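Local coordinates for zinc phosphodiesterase ELAC protein 1 (Homo sapiens, PDB 3ZWF) that cleaves extra 3' nucleotides from tRNA precursors with two zinc ions and repairs damaged tRNAs by removing their terminal 2',3'-cyclic phosphate, at residues 1-6 with 20-25; 29-34 with 55-60; 33-38 with 67-72; 89-94 with 116-121. All blocks are in the same frame, centred on the assembly; numbering follows the deposited sequence. Where two conformers were deposited one is given.

Contact 1: residues 1-6 with 20-25; sequences MDVTFL and SAVVLR. With EDO (1,2-ethanediol), chain H; EDO (1,2-ethanediol), chain G.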
loop_
_atom_site.group_PDB
_atom_site.type_symbol
_atom_site.label_atom_id
_atom_site.label_comp_id
_atom_site.label_asym_id
_atom_site.label_seq_id
_atom_site.Cartn_x
_atom_site.Cartn_y
_atom_site.Cartn_z
ATOM N N MET A 1 -0.271 -1.404 29.500
ATOM C CA MET A 1 0.227 -2.157 28.309
ATOM C C MET A 1 -0.943 -2.785 27.579
ATOM O O MET A 1 -1.727 -3.536 28.156
ATOM C CB MET A 1 1.215 -3.246 28.702
ATOM C CG MET A 1 1.736 -4.056 27.523
ATOM S SD MET A 1 2.810 -5.394 28.010
ATOM C CE MET A 1 4.396 -4.552 28.210
ATOM N N ASP A 2 -1.074 -2.464 26.300
ATOM C CA ASP A 2 -2.133 -3.082 25.513
ATOM C C ASP A 2 -1.689 -3.406 24.101
ATOM O O ASP A 2 -0.674 -2.914 23.616
ATOM C CB ASP A 2 -3.450 -2.291 25.551
ATOM C CG ASP A 2 -3.292 -0.832 25.222
ATOM O OD1 ASP A 2 -2.703 -0.491 24.180
ATOM O OD2 ASP A 2 -3.788 -0.007 26.017
ATOM N N VAL A 3 -2.420 -4.330 23.509
ATOM C CA VAL A 3 -2.241 -4.745 22.145
ATOM C C VAL A 3 -3.496 -4.367 21.365
ATOM O O VAL A 3 -4.592 -4.703 21.771
ATOM C CB VAL A 3 -2.015 -6.251 22.155
ATOM C CG1 VAL A 3 -1.734 -6.795 20.829
ATOM C CG2 VAL A 3 -0.822 -6.562 23.094
ATOM N N THR A 4 -3.315 -3.661 20.253
ATOM C CA THR A 4 -4.414 -3.295 19.375
ATOM C C THR A 4 -4.240 -3.946 17.997
ATOM O O THR A 4 -3.238 -3.727 17.320
ATOM C CB THR A 4 -4.503 -1.763 19.176
ATOM O OG1 THR A 4 -4.706 -1.114 20.429
ATOM C CG2 THR A 4 -5.671 -1.396 18.202
ATOM N N PHE A 5 -5.215 -4.741 17.591
ATOM C CA PHE A 5 -5.219 -5.352 16.257
ATOM C C PHE A 5 -5.728 -4.385 15.220
ATOM O O PHE A 5 -6.858 -3.937 15.289
ATOM C CB PHE A 5 -6.034 -6.638 16.263
ATOM C CG PHE A 5 -5.400 -7.703 17.094
ATOM C CD1 PHE A 5 -5.604 -7.707 18.452
ATOM C CD2 PHE A 5 -4.495 -8.624 16.549
ATOM C CE1 PHE A 5 -4.976 -8.653 19.286
ATOM C CE2 PHE A 5 -3.848 -9.581 17.409
ATOM C CZ PHE A 5 -4.101 -9.579 18.736
ATOM N N LEU A 6 -4.928 -4.093 14.211
ATOM C CA LEU A 6 -5.340 -3.225 13.128
ATOM C C LEU A 6 -5.838 -4.009 11.905
ATOM O O LEU A 6 -6.782 -3.594 11.215
ATOM C CB LEU A 6 -4.248 -2.229 12.744
ATOM C CG LEU A 6 -3.861 -1.267 13.875
ATOM C CD1 LEU A 6 -2.596 -0.518 13.582
ATOM C CD2 LEU A 6 -4.991 -0.298 14.258
ATOM N N SER A 20 -2.155 -7.628 7.750
ATOM C CA SER A 20 -1.479 -7.767 9.049
ATOM C C SER A 20 -0.900 -6.467 9.619
ATOM O O SER A 20 -0.106 -5.780 8.989
ATOM C CB SER A 20 -0.400 -8.832 8.963
ATOM O OG SER A 20 -1.070 -10.075 8.870
ATOM N N ALA A 21 -1.319 -6.146 10.849
ATOM C CA ALA A 21 -0.757 -5.061 11.651
ATOM C C ALA A 21 -1.315 -5.156 13.080
ATOM O O ALA A 21 -2.526 -5.281 13.274
ATOM C CB ALA A 21 -1.062 -3.718 11.074
ATOM N N VAL A 22 -0.409 -5.076 14.032
ATOM C CA VAL A 22 -0.759 -5.094 15.460
ATOM C C VAL A 22 0.124 -4.075 16.157
ATOM O O VAL A 22 1.332 -4.013 15.873
ATOM C CB VAL A 22 -0.495 -6.471 16.152
ATOM C CG1 VAL A 22 -1.249 -6.523 17.507
ATOM C CG2 VAL A 22 -0.861 -7.648 15.249
ATOM N N VAL A 23 -0.446 -3.296 17.075
ATOM C CA VAL A 23 0.310 -2.313 17.859
ATOM C C VAL A 23 0.375 -2.677 19.336
ATOM O O VAL A 23 -0.631 -2.927 19.969
ATOM C CB VAL A 23 -0.247 -0.889 17.701
ATOM C CG1 VAL A 23 0.416 0.078 18.645
ATOM C CG2 VAL A 23 -0.060 -0.425 16.262
ATOM N N LEU A 24 1.602 -2.734 19.844
ATOM C CA LEU A 24 1.884 -2.827 21.264
ATOM C C LEU A 24 2.173 -1.423 21.817
ATOM O O LEU A 24 3.020 -0.664 21.308
ATOM C CB LEU A 24 3.080 -3.754 21.499
ATOM C CG LEU A 24 3.507 -3.948 22.954
ATOM C CD1 LEU A 24 2.405 -4.561 23.824
ATOM C CD2 LEU A 24 4.764 -4.827 22.956
ATOM N N ARG A 25 1.463 -1.093 22.884
ATOM C CA ARG A 25 1.527 0.222 23.476
ATOM C C ARG A 25 1.939 0.083 24.909
ATOM O O ARG A 25 1.375 -0.719 25.623
ATOM C CB ARG A 25 0.166 0.905 23.372
ATOM C CG ARG A 25 0.188 2.405 23.560
ATOM C CD ARG A 25 -1.127 3.051 23.175
ATOM N NE ARG A 25 -2.325 2.445 23.732
ATOM C CZ ARG A 25 -3.517 3.043 23.745
ATOM N NH1 ARG A 25 -3.670 4.265 23.248
ATOM N NH2 ARG A 25 -4.571 2.416 24.260
HETATM C C1 EDO H . -1.790 2.376 27.104
HETATM O O1 EDO H . -1.021 3.586 27.095
HETATM C C2 EDO H . -0.857 1.195 27.317
HETATM O O2 EDO H . -1.624 0.001 27.294
HETATM C C1 EDO G . -7.756 1.912 19.577
HETATM O O1 EDO G . -8.028 0.668 18.923
HETATM C C2 EDO G . -7.159 1.763 20.970
HETATM O O2 EDO G . -5.865 1.194 20.910
HETATM O O HOH W 1 -2.232 -0.973 21.567
#
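D2 to F5 and V22 to R25 run as antiparallel neighbours in one of the two sheets of the metallo-beta-lactamase fold, and they illustrate how a single register can carry different chemistry on its two faces. T4 and V23 form a hydrogen-bonded pair, T4 N donating to V23 O at 2.8 Å and V23 N returning the bond to T4 O. D2 and R25 close one end in the same way; at the other, L6 N reaches A21 O (2.8 Å) where the chain turns a corner.

On the face of D2, T4, V23 and R25, the guanidinium meets the carboxylate side-on in a salt bridge. R25 NE donates to the syn lone pair of D2 OD1 at 3.0 Å, while R25 NH2 meets D2 OD2 at 3.1 Å. The two planes are 50° apart, so the two-pronged grip is twisted. With D2 CG between its backbone N and carbonyl carbon (chi1 51°), the carboxylate comes nearer to R25. A water lies within hydrogen-bonding distance of D2 OD1 (2.7 Å), T4 OG1 and V23 O, a position that links both strands.

The face of V3, F5, V22 and L24 is apolar. V3 CG2 packs on L24 CD1 at 3.9 Å, and V22 CG1, in one of two modelled conformers, lies over the F5 ring. L269 and I271 of strand 269-273 cover this side, the sheet-on-sheet packing typical of the alpha-beta/beta-alpha sandwich of metallo-beta-lactamases.

Contact 2: residues 29-34 with 55-60; sequences ECWLFD and KIFITH. With ZN (zinc ion), chain E.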
loop_
_atom_site.group_PDB
_atom_site.type_symbol
_atom_site.label_atom_id
_atom_site.label_comp_id
_atom_site.label_asym_id
_atom_site.label_seq_id
_atom_site.Cartn_x
_atom_site.Cartn_y
_atom_site.Cartn_z
ATOM N N GLU A 29 3.991 5.092 24.235
ATOM C CA GLU A 29 4.916 4.638 23.177
ATOM C C GLU A 29 4.356 3.421 22.427
ATOM O O GLU A 29 4.059 2.394 23.058
ATOM C CB GLU A 29 6.300 4.307 23.759
ATOM C CG GLU A 29 7.234 3.609 22.761
ATOM C CD GLU A 29 8.713 3.711 23.117
ATOM O OE1 GLU A 29 9.039 4.309 24.161
ATOM O OE2 GLU A 29 9.552 3.182 22.340
ATOM N N CYS A 30 4.225 3.562 21.091
ATOM C CA CYS A 30 3.649 2.536 20.208
ATOM C C CYS A 30 4.709 1.820 19.390
ATOM O O CYS A 30 5.522 2.461 18.711
ATOM C CB CYS A 30 2.567 3.114 19.251
ATOM S SG CYS A 30 1.094 3.668 20.067
ATOM N N TRP A 31 4.666 0.493 19.424
ATOM C CA TRP A 31 5.446 -0.355 18.522
ATOM C C TRP A 31 4.519 -1.116 17.563
ATOM O O TRP A 31 3.580 -1.800 17.982
ATOM C CB TRP A 31 6.323 -1.386 19.255
ATOM C CG TRP A 31 7.318 -0.824 20.184
ATOM C CD1 TRP A 31 7.723 0.473 20.301
ATOM C CD2 TRP A 31 8.093 -1.578 21.136
ATOM N NE1 TRP A 31 8.685 0.578 21.290
ATOM C CE2 TRP A 31 8.915 -0.665 21.826
ATOM C CE3 TRP A 31 8.147 -2.928 21.469
ATOM C CZ2 TRP A 31 9.791 -1.063 22.827
ATOM C CZ3 TRP A 31 9.000 -3.328 22.497
ATOM C CH2 TRP A 31 9.807 -2.394 23.156
ATOM N N LEU A 32 4.786 -0.975 16.276
ATOM C CA LEU A 32 3.999 -1.637 15.251
ATOM C C LEU A 32 4.654 -2.934 14.771
ATOM O O LEU A 32 5.829 -2.964 14.405
ATOM C CB LEU A 32 3.802 -0.679 14.055
ATOM C CG LEU A 32 3.051 -1.206 12.814
ATOM C CD1 LEU A 32 1.617 -1.530 13.124
ATOM C CD2 LEU A 32 3.146 -0.159 11.687
ATOM N N PHE A 33 3.866 -3.988 14.746
ATOM C CA PHE A 33 4.278 -5.302 14.279
ATOM C C PHE A 33 3.498 -5.588 13.004
ATOM O O PHE A 33 2.274 -5.794 13.036
ATOM C CB PHE A 33 4.025 -6.380 15.350
ATOM C CG PHE A 33 4.921 -6.257 16.523
ATOM C CD1 PHE A 33 4.626 -5.373 17.557
ATOM C CD2 PHE A 33 6.112 -6.992 16.597
ATOM C CE1 PHE A 33 5.503 -5.249 18.678
ATOM C CE2 PHE A 33 6.981 -6.842 17.673
ATOM C CZ PHE A 33 6.668 -5.974 18.713
ATOM N N ASP A 34 4.248 -5.570 11.903
ATOM C CA ASP A 34 3.761 -5.693 10.516
ATOM C C ASP A 34 2.970 -4.469 10.051
ATOM O O ASP A 34 2.460 -3.666 10.836
ATOM C CB ASP A 34 3.023 -7.018 10.269
ATOM C CG ASP A 34 4.014 -8.240 10.200
ATOM O OD1 ASP A 34 5.184 -8.003 10.003
ATOM O OD2 ASP A 34 3.573 -9.398 10.301
ATOM N N LYS A 55 8.856 2.420 16.934
ATOM C CA LYS A 55 9.491 1.236 16.388
ATOM C C LYS A 55 8.511 0.447 15.541
ATOM O O LYS A 55 7.325 0.397 15.840
ATOM C CB LYS A 55 10.041 0.321 17.506
ATOM C CG LYS A 55 11.025 1.008 18.454
ATOM C CD LYS A 55 11.679 0.037 19.437
ATOM C CE LYS A 55 12.372 0.786 20.582
ATOM N NZ LYS A 55 13.442 1.648 20.075
ATOM N N ILE A 56 9.058 -0.191 14.515
ATOM C CA ILE A 56 8.323 -1.041 13.607
ATOM C C ILE A 56 9.083 -2.331 13.380
ATOM O O ILE A 56 10.304 -2.320 13.141
ATOM C CB ILE A 56 8.080 -0.283 12.232
ATOM C CG1 ILE A 56 7.328 1.025 12.517
ATOM C CG2 ILE A 56 7.296 -1.146 11.258
ATOM C CD1 ILE A 56 7.171 1.952 11.326
ATOM N N PHE A 57 8.379 -3.442 13.476
ATOM C CA PHE A 57 8.937 -4.764 13.341
ATOM C C PHE A 57 8.201 -5.495 12.224
ATOM O O PHE A 57 6.990 -5.682 12.308
ATOM C CB PHE A 57 8.798 -5.563 14.669
ATOM C CG PHE A 57 9.398 -4.879 15.880
ATOM C CD1 PHE A 57 8.717 -3.895 16.581
ATOM C CD2 PHE A 57 10.670 -5.245 16.322
ATOM C CE1 PHE A 57 9.270 -3.265 17.664
ATOM C CE2 PHE A 57 11.228 -4.617 17.405
ATOM C CZ PHE A 57 10.536 -3.645 18.107
ATOM N N ILE A 58 8.948 -5.979 11.235
ATOM C CA ILE A 58 8.353 -6.708 10.093
ATOM C C ILE A 58 8.738 -8.165 10.109
ATOM O O ILE A 58 9.941 -8.503 10.176
ATOM C CB ILE A 58 8.807 -6.067 8.730
ATOM C CG1 ILE A 58 8.430 -4.586 8.647
ATOM C CG2 ILE A 58 8.220 -6.847 7.550
ATOM C CD1 ILE A 58 6.912 -4.251 8.761
ATOM N N THR A 59 7.727 -9.044 10.143
ATOM C CA THR A 59 7.959 -10.508 10.349
ATOM C C THR A 59 8.523 -11.205 9.116
ATOM O O THR A 59 9.333 -12.096 9.219
ATOM C CB THR A 59 6.706 -11.250 10.742
ATOM O OG1 THR A 59 5.688 -11.058 9.739
ATOM C CG2 THR A 59 6.179 -10.762 12.119
ATOM N N HIS A 60 8.132 -10.733 7.915
ATOM C CA HIS A 60 8.570 -11.336 6.672
ATOM C C HIS A 60 8.180 -10.464 5.500
ATOM O O HIS A 60 7.236 -9.694 5.625
ATOM C CB HIS A 60 8.084 -12.761 6.488
ATOM C CG HIS A 60 6.603 -12.935 6.277
ATOM N ND1 HIS A 60 5.649 -12.677 7.255
ATOM C CD2 HIS A 60 5.951 -13.561 5.274
ATOM C CE1 HIS A 60 4.459 -13.019 6.789
ATOM N NE2 HIS A 60 4.609 -13.560 5.591
HETATM ZN ZN ZN E . 3.265 -14.855 4.255
HETATM O O HOH W 2 2.069 -13.212 3.910
#
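K55 lays its aliphatic chain over the indole of W31, with CD 3.9 Å from the centroid of the five-membered ring in a CH-pi contact. Then the chain bends at chi4 (-62°), turning NZ away to a salt bridge with E90, and K55 O accepts the amide of L32 at 2.9 Å. I56 points to the same side of the sheet as L32. F57 N then bonds L32 O, and the F57 ring forms an offset stack on F33, centroids 4.6 Å apart and planes at 9°; F57 CE1 touches W31 CB, completing an aromatic cluster. F57 O receives D34 N, and I58 CD1 rests against D34 CA at 3.9 Å.

T59 holds the D34 carboxylate twice, each bond on a syn lone pair: T59 N to OD1 at 2.8 Å and T59 OG1 to OD2 at 2.7 Å. The same hydroxyl accepts H60 ND1 (3.0 Å), and H60 NE2 binds a zinc ion at 2.3 Å. T59 is thus second-shell to this zinc, and D34, which accepts H65 ND1, to the other.

Both parallel strands belong to a beta-alpha-beta unit through helix 39-45, with L32 and I56 facing helix 69-79 and W31 and F33 facing V189 of strand 184-191.

Contact 3: residues 33-38 with 67-72; sequences FDCGEG and FGLPGL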
loop_
_atom_site.group_PDB
_atom_site.type_symbol
_atom_site.label_atom_id
_atom_site.label_comp_id
_atom_site.label_asym_id
_atom_site.label_seq_id
_atom_site.Cartn_x
_atom_site.Cartn_y
_atom_site.Cartn_z
ATOM N N PHE A 33 3.866 -3.988 14.746
ATOM C CA PHE A 33 4.278 -5.302 14.279
ATOM C C PHE A 33 3.498 -5.588 13.004
ATOM O O PHE A 33 2.274 -5.794 13.036
ATOM C CB PHE A 33 4.025 -6.380 15.350
ATOM C CG PHE A 33 4.921 -6.257 16.523
ATOM C CD1 PHE A 33 4.626 -5.373 17.557
ATOM C CD2 PHE A 33 6.112 -6.992 16.597
ATOM C CE1 PHE A 33 5.503 -5.249 18.678
ATOM C CE2 PHE A 33 6.981 -6.842 17.673
ATOM C CZ PHE A 33 6.668 -5.974 18.713
ATOM N N ASP A 34 4.248 -5.570 11.903
ATOM C CA ASP A 34 3.761 -5.693 10.516
ATOM C C ASP A 34 2.970 -4.469 10.051
ATOM O O ASP A 34 2.460 -3.666 10.836
ATOM C CB ASP A 34 3.023 -7.018 10.269
ATOM C CG ASP A 34 4.014 -8.240 10.200
ATOM O OD1 ASP A 34 5.184 -8.003 10.003
ATOM O OD2 ASP A 34 3.573 -9.398 10.301
ATOM N N CYS A 35 2.942 -4.329 8.741
ATOM C CA CYS A 35 2.418 -3.109 8.116
ATOM C C CYS A 35 1.904 -3.387 6.710
ATOM O O CYS A 35 2.419 -2.902 5.716
ATOM C CB CYS A 35 3.482 -2.004 8.122
ATOM S SG CYS A 35 2.815 -0.361 7.840
ATOM N N GLY A 36 0.921 -4.246 6.628
ATOM C CA GLY A 36 0.202 -4.460 5.350
ATOM C C GLY A 36 -0.447 -3.212 4.792
ATOM O O GLY A 36 -0.643 -2.200 5.491
ATOM N N GLU A 37 -0.812 -3.304 3.518
ATOM C CA GLU A 37 -1.482 -2.217 2.861
ATOM C C GLU A 37 -2.740 -1.831 3.635
ATOM O O GLU A 37 -3.486 -2.696 4.103
ATOM C CB GLU A 37 -1.832 -2.651 1.441
ATOM C CG GLU A 37 -2.642 -1.581 0.759
ATOM C CD GLU A 37 -2.687 -1.670 -0.746
ATOM O OE1 GLU A 37 -2.094 -2.562 -1.375
ATOM O OE2 GLU A 37 -3.357 -0.810 -1.291
ATOM N N GLY A 38 -2.941 -0.534 3.820
ATOM C CA GLY A 38 -4.072 -0.008 4.576
ATOM C C GLY A 38 -3.872 0.209 6.056
ATOM O O GLY A 38 -4.763 0.712 6.749
ATOM N N PHE A 67 3.686 -3.895 2.558
ATOM C CA PHE A 67 3.378 -2.963 1.467
ATOM C C PHE A 67 2.791 -1.648 1.979
ATOM O O PHE A 67 2.806 -0.652 1.235
ATOM C CB PHE A 67 2.423 -3.565 0.421
ATOM C CG PHE A 67 3.045 -4.503 -0.562
ATOM C CD1 PHE A 67 4.412 -4.698 -0.668
ATOM C CD2 PHE A 67 2.216 -5.249 -1.371
ATOM C CE1 PHE A 67 4.914 -5.598 -1.594
ATOM C CE2 PHE A 67 2.733 -6.152 -2.301
ATOM C CZ PHE A 67 4.069 -6.329 -2.390
ATOM N N GLY A 68 2.232 -1.635 3.181
ATOM C CA GLY A 68 1.753 -0.405 3.820
ATOM C C GLY A 68 2.807 0.520 4.413
ATOM O O GLY A 68 2.500 1.634 4.862
ATOM N N LEU A 69 4.043 0.046 4.463
ATOM C CA LEU A 69 5.126 0.778 5.144
ATOM C C LEU A 69 5.519 2.129 4.527
ATOM O O LEU A 69 5.620 3.125 5.225
ATOM C CB LEU A 69 6.336 -0.161 5.411
ATOM C CG LEU A 69 7.407 0.424 6.327
ATOM C CD1 LEU A 69 6.823 0.879 7.667
ATOM C CD2 LEU A 69 8.410 -0.732 6.578
ATOM N N PRO A 70 5.682 2.201 3.198
ATOM C CA PRO A 70 6.042 3.508 2.619
ATOM C C PRO A 70 4.993 4.569 2.882
ATOM O O PRO A 70 5.323 5.709 3.257
ATOM C CB PRO A 70 6.150 3.192 1.120
ATOM C CG PRO A 70 6.558 1.787 1.071
ATOM C CD PRO A 70 5.798 1.122 2.201
ATOM N N GLY A 71 3.729 4.187 2.686
ATOM C CA GLY A 71 2.609 5.075 2.947
ATOM C C GLY A 71 2.558 5.537 4.372
ATOM O O GLY A 71 2.363 6.715 4.639
ATOM N N LEU A 72 2.724 4.594 5.294
ATOM C CA LEU A 72 2.741 4.913 6.717
ATOM C C LEU A 72 3.820 5.952 7.059
ATOM O O LEU A 72 3.550 6.911 7.771
ATOM C CB LEU A 72 2.892 3.668 7.551
ATOM C CG LEU A 72 2.931 3.888 9.066
ATOM C CD1 LEU A 72 1.636 4.516 9.606
ATOM C CD2 LEU A 72 3.241 2.561 9.769
#
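C35 directs its CB at the start of helix 69-79, and from there the thiol continues with SG anti to the backbone N (chi1 -163°). The sulfur ends in an apolar corner made by one helical turn: it lies 3.5 Å from L72 CD2, 4.0 Å from L72 CB and 4.2 Å from L69 CD1, with the carbonyl carbon of G68 also against it. That turn is closed by the bond from L72 N to G68 O (3.0 Å).

This is where the loop following strand 29-33 crosses the chain just beyond the HxHxDH zinc-binding motif of the RNase Z family, whose final histidine, H65, shares a backbone hydrogen bond with C35. The main chains meet closely at G68. Its N donates to C35 O at 2.8 Å, a weak bond bent to 129° at the hydrogen, and its CA makes a C-H...O contact with G36 O at 3.4 Å. G68 has no side chain, and G36 O lies on the side to which one would point.

Further along, E37 CB approaches F67 CB at 4.5 Å. The E37 carboxylate continues across the homodimer interface, bonding G38 N and Q40 NE2 of the second subunit.

Contact 4: residues 89-94 with 116-121; sequences IEIYGP and YVVHEL. With EDO (1,2-ethanediol), chain I.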
loop_
_atom_site.group_PDB
_atom_site.type_symbol
_atom_site.label_atom_id
_atom_site.label_comp_id
_atom_site.label_asym_id
_atom_site.label_seq_id
_atom_site.Cartn_x
_atom_site.Cartn_y
_atom_site.Cartn_z
ATOM N N ILE A 89 12.851 6.799 14.293
ATOM C CA ILE A 89 12.062 5.569 14.243
ATOM C C ILE A 89 12.995 4.395 13.865
ATOM O O ILE A 89 13.719 4.440 12.885
ATOM C CB ILE A 89 10.863 5.648 13.259
ATOM C CG1 ILE A 89 9.858 6.703 13.738
ATOM C CG2 ILE A 89 10.155 4.295 13.175
ATOM C CD1 ILE A 89 8.654 6.890 12.831
ATOM N N GLU A 90 12.939 3.334 14.653
ATOM C CA GLU A 90 13.713 2.125 14.359
ATOM C C GLU A 90 12.859 1.092 13.685
ATOM O O GLU A 90 11.763 0.756 14.174
ATOM C CB GLU A 90 14.260 1.505 15.661
ATOM C CG GLU A 90 15.160 2.419 16.388
ATOM C CD GLU A 90 15.653 1.824 17.708
ATOM O OE1 GLU A 90 15.131 0.779 18.177
ATOM O OE2 GLU A 90 16.581 2.430 18.268
ATOM N N ILE A 91 13.357 0.561 12.578
ATOM C CA ILE A 91 12.640 -0.439 11.824
ATOM C C ILE A 91 13.462 -1.714 11.787
ATOM O O ILE A 91 14.636 -1.693 11.397
ATOM C CB ILE A 91 12.340 0.062 10.388
ATOM C CG1 ILE A 91 11.562 1.371 10.459
ATOM C CG2 ILE A 91 11.585 -1.022 9.596
ATOM C CD1 ILE A 91 11.261 2.022 9.085
ATOM N N TYR A 92 12.860 -2.810 12.212
ATOM C CA TYR A 92 13.508 -4.120 12.183
ATOM C C TYR A 92 12.823 -5.029 11.196
ATOM O O TYR A 92 11.599 -5.144 11.220
ATOM C CB TYR A 92 13.434 -4.756 13.597
ATOM C CG TYR A 92 14.160 -3.941 14.646
ATOM C CD1 TYR A 92 13.522 -2.897 15.308
ATOM C CD2 TYR A 92 15.486 -4.241 15.023
ATOM C CE1 TYR A 92 14.195 -2.140 16.267
ATOM C CE2 TYR A 92 16.147 -3.483 15.962
ATOM C CZ TYR A 92 15.492 -2.445 16.592
ATOM O OH TYR A 92 16.196 -1.692 17.533
ATOM N N GLY A 93 13.563 -5.674 10.310
ATOM C CA GLY A 93 12.945 -6.653 9.414
ATOM C C GLY A 93 13.956 -7.408 8.593
ATOM O O GLY A 93 15.171 -7.246 8.801
ATOM N N PRO A 94 13.488 -8.323 7.747
ATOM C CA PRO A 94 14.412 -9.120 6.996
ATOM C C PRO A 94 15.305 -8.339 6.040
ATOM O O PRO A 94 14.927 -7.294 5.557
ATOM C CB PRO A 94 13.513 -10.089 6.224
ATOM C CG PRO A 94 12.214 -10.047 6.902
ATOM C CD PRO A 94 12.090 -8.702 7.471
ATOM N N TYR A 116 15.018 7.837 10.308
ATOM C CA TYR A 116 14.739 6.431 10.591
ATOM C C TYR A 116 15.988 5.590 10.322
ATOM O O TYR A 116 16.879 5.998 9.597
ATOM C CB TYR A 116 13.554 5.904 9.783
ATOM C CG TYR A 116 13.835 5.739 8.320
ATOM C CD1 TYR A 116 13.755 6.821 7.441
ATOM C CD2 TYR A 116 14.150 4.499 7.803
ATOM C CE1 TYR A 116 14.037 6.659 6.085
ATOM C CE2 TYR A 116 14.428 4.317 6.482
ATOM C CZ TYR A 116 14.365 5.398 5.612
ATOM O OH TYR A 116 14.652 5.193 4.289
ATOM N N VAL A 117 16.012 4.412 10.920
ATOM C CA VAL A 117 17.083 3.432 10.682
ATOM C C VAL A 117 16.434 2.059 10.508
ATOM O O VAL A 117 15.439 1.739 11.158
ATOM C CB VAL A 117 18.116 3.411 11.815
ATOM C CG1 VAL A 117 19.012 4.650 11.710
ATOM C CG2 VAL A 117 17.439 3.330 13.195
ATOM N N VAL A 118 16.996 1.280 9.589
ATOM C CA VAL A 118 16.505 -0.069 9.355
ATOM C C VAL A 118 17.586 -1.073 9.733
ATOM O O VAL A 118 18.729 -1.041 9.216
ATOM C CB VAL A 118 16.073 -0.309 7.911
ATOM C CG1 VAL A 118 15.475 -1.710 7.786
ATOM C CG2 VAL A 118 15.093 0.807 7.425
ATOM N N HIS A 119 17.249 -1.929 10.690
ATOM C CA HIS A 119 18.144 -3.014 11.153
ATOM C C HIS A 119 17.660 -4.295 10.527
ATOM O O HIS A 119 16.436 -4.619 10.642
ATOM C CB HIS A 119 18.094 -3.107 12.641
ATOM C CG HIS A 119 18.535 -1.861 13.325
ATOM N ND1 HIS A 119 19.752 -1.268 13.054
ATOM C CD2 HIS A 119 17.951 -1.101 14.281
ATOM C CE1 HIS A 119 19.906 -0.210 13.829
ATOM N NE2 HIS A 119 18.811 -0.066 14.556
ATOM N N GLU A 120 18.529 -4.948 9.763
ATOM C CA GLU A 120 18.143 -6.128 9.012
ATOM C C GLU A 120 18.512 -7.436 9.690
ATOM O O GLU A 120 19.656 -7.615 10.063
ATOM C CB GLU A 120 18.732 -6.110 7.621
ATOM C CG GLU A 120 18.144 -4.992 6.764
ATOM C CD GLU A 120 18.585 -5.033 5.311
ATOM O OE1 GLU A 120 19.702 -5.437 4.996
ATOM O OE2 GLU A 120 17.748 -4.625 4.447
ATOM N N LEU A 121 17.533 -8.335 9.751
ATOM C CA LEU A 121 17.728 -9.704 10.230
ATOM C C LEU A 121 18.110 -10.638 9.108
ATOM O O LEU A 121 17.455 -10.670 8.067
ATOM C CB LEU A 121 16.436 -10.224 10.858
ATOM C CG LEU A 121 16.146 -9.709 12.272
ATOM C CD1 LEU A 121 15.853 -8.247 12.342
ATOM C CD2 LEU A 121 14.873 -10.488 12.750
HETATM C C1 EDO I . 18.248 5.915 6.749
HETATM O O1 EDO I . 17.444 7.059 7.084
HETATM C C2 EDO I . 17.420 4.814 6.107
HETATM O O2 EDO I . 18.199 3.701 5.692
#
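I91, V118 and Y116 form the apolar centre, on the sheet face that I101 of helix 97-107 covers. I91 CB meets V118 CG2 at 4.1 Å, and I91 CD1 touches Y116 CD2 at 4.0 Å, the two side chains crossing at a slant.

Beneath these side chains, the main chains alternate donor and acceptor as parallel strands do. I91 N binds V117 O, H119 N binds I91 O at 2.7 Å, and L121 N binds G93 O at 2.8 Å.

The opposite face carries Y92 and H119. Both have CG anti to the carbonyl carbon (chi1 -62° and -61°), and the side chains lie alongside each other, pointing the same way. Y92 CE2 comes within 3.4 Å of H119 CD2, and the ring planes are inclined at 44°, an oblique pairing. Nearby, L121 CD1 approaches Y92 CB.

Farther out the contact becomes polar. Y92 OH donates to E90 OE1 at 2.8 Å from above the carboxylate plane, and the same oxygen has a salt bridge to K55. H119 ND1 accepts the backbone N-H of R152; back on the face of I91, E120 OE2 accepts the amides of G96 and R98 beyond the end of strand 89-94. P94 approaches the zinc ligand H60, nearest side-chain atoms about 5 Å apart. Strand 89-94, helix 97-107 and strand 116-121 make a beta-alpha-beta crossover, a building unit of the metallo-beta-lactamase fold.

Contacts 1, 2 and 4 lie across one mixed sheet, and the main chain joins them: V22 O bonds F33 N between contacts 1 and 2, and I56 O bonds Y92 N between contacts 2 and 4. All four are largely buried, but contact 2 is the most central and the only one to include a zinc ligand. Contact 1 is antiparallel, with a salt bridge at its partly exposed end; contacts 2 and 4 are parallel beta-alpha-beta pairs, each with aromatic rings packed on one face. Contact 3 starts just beyond the F33 and D34 that pair in contact 2, replaces strand pairing with loop-to-helix packing, and alone reaches the second subunit.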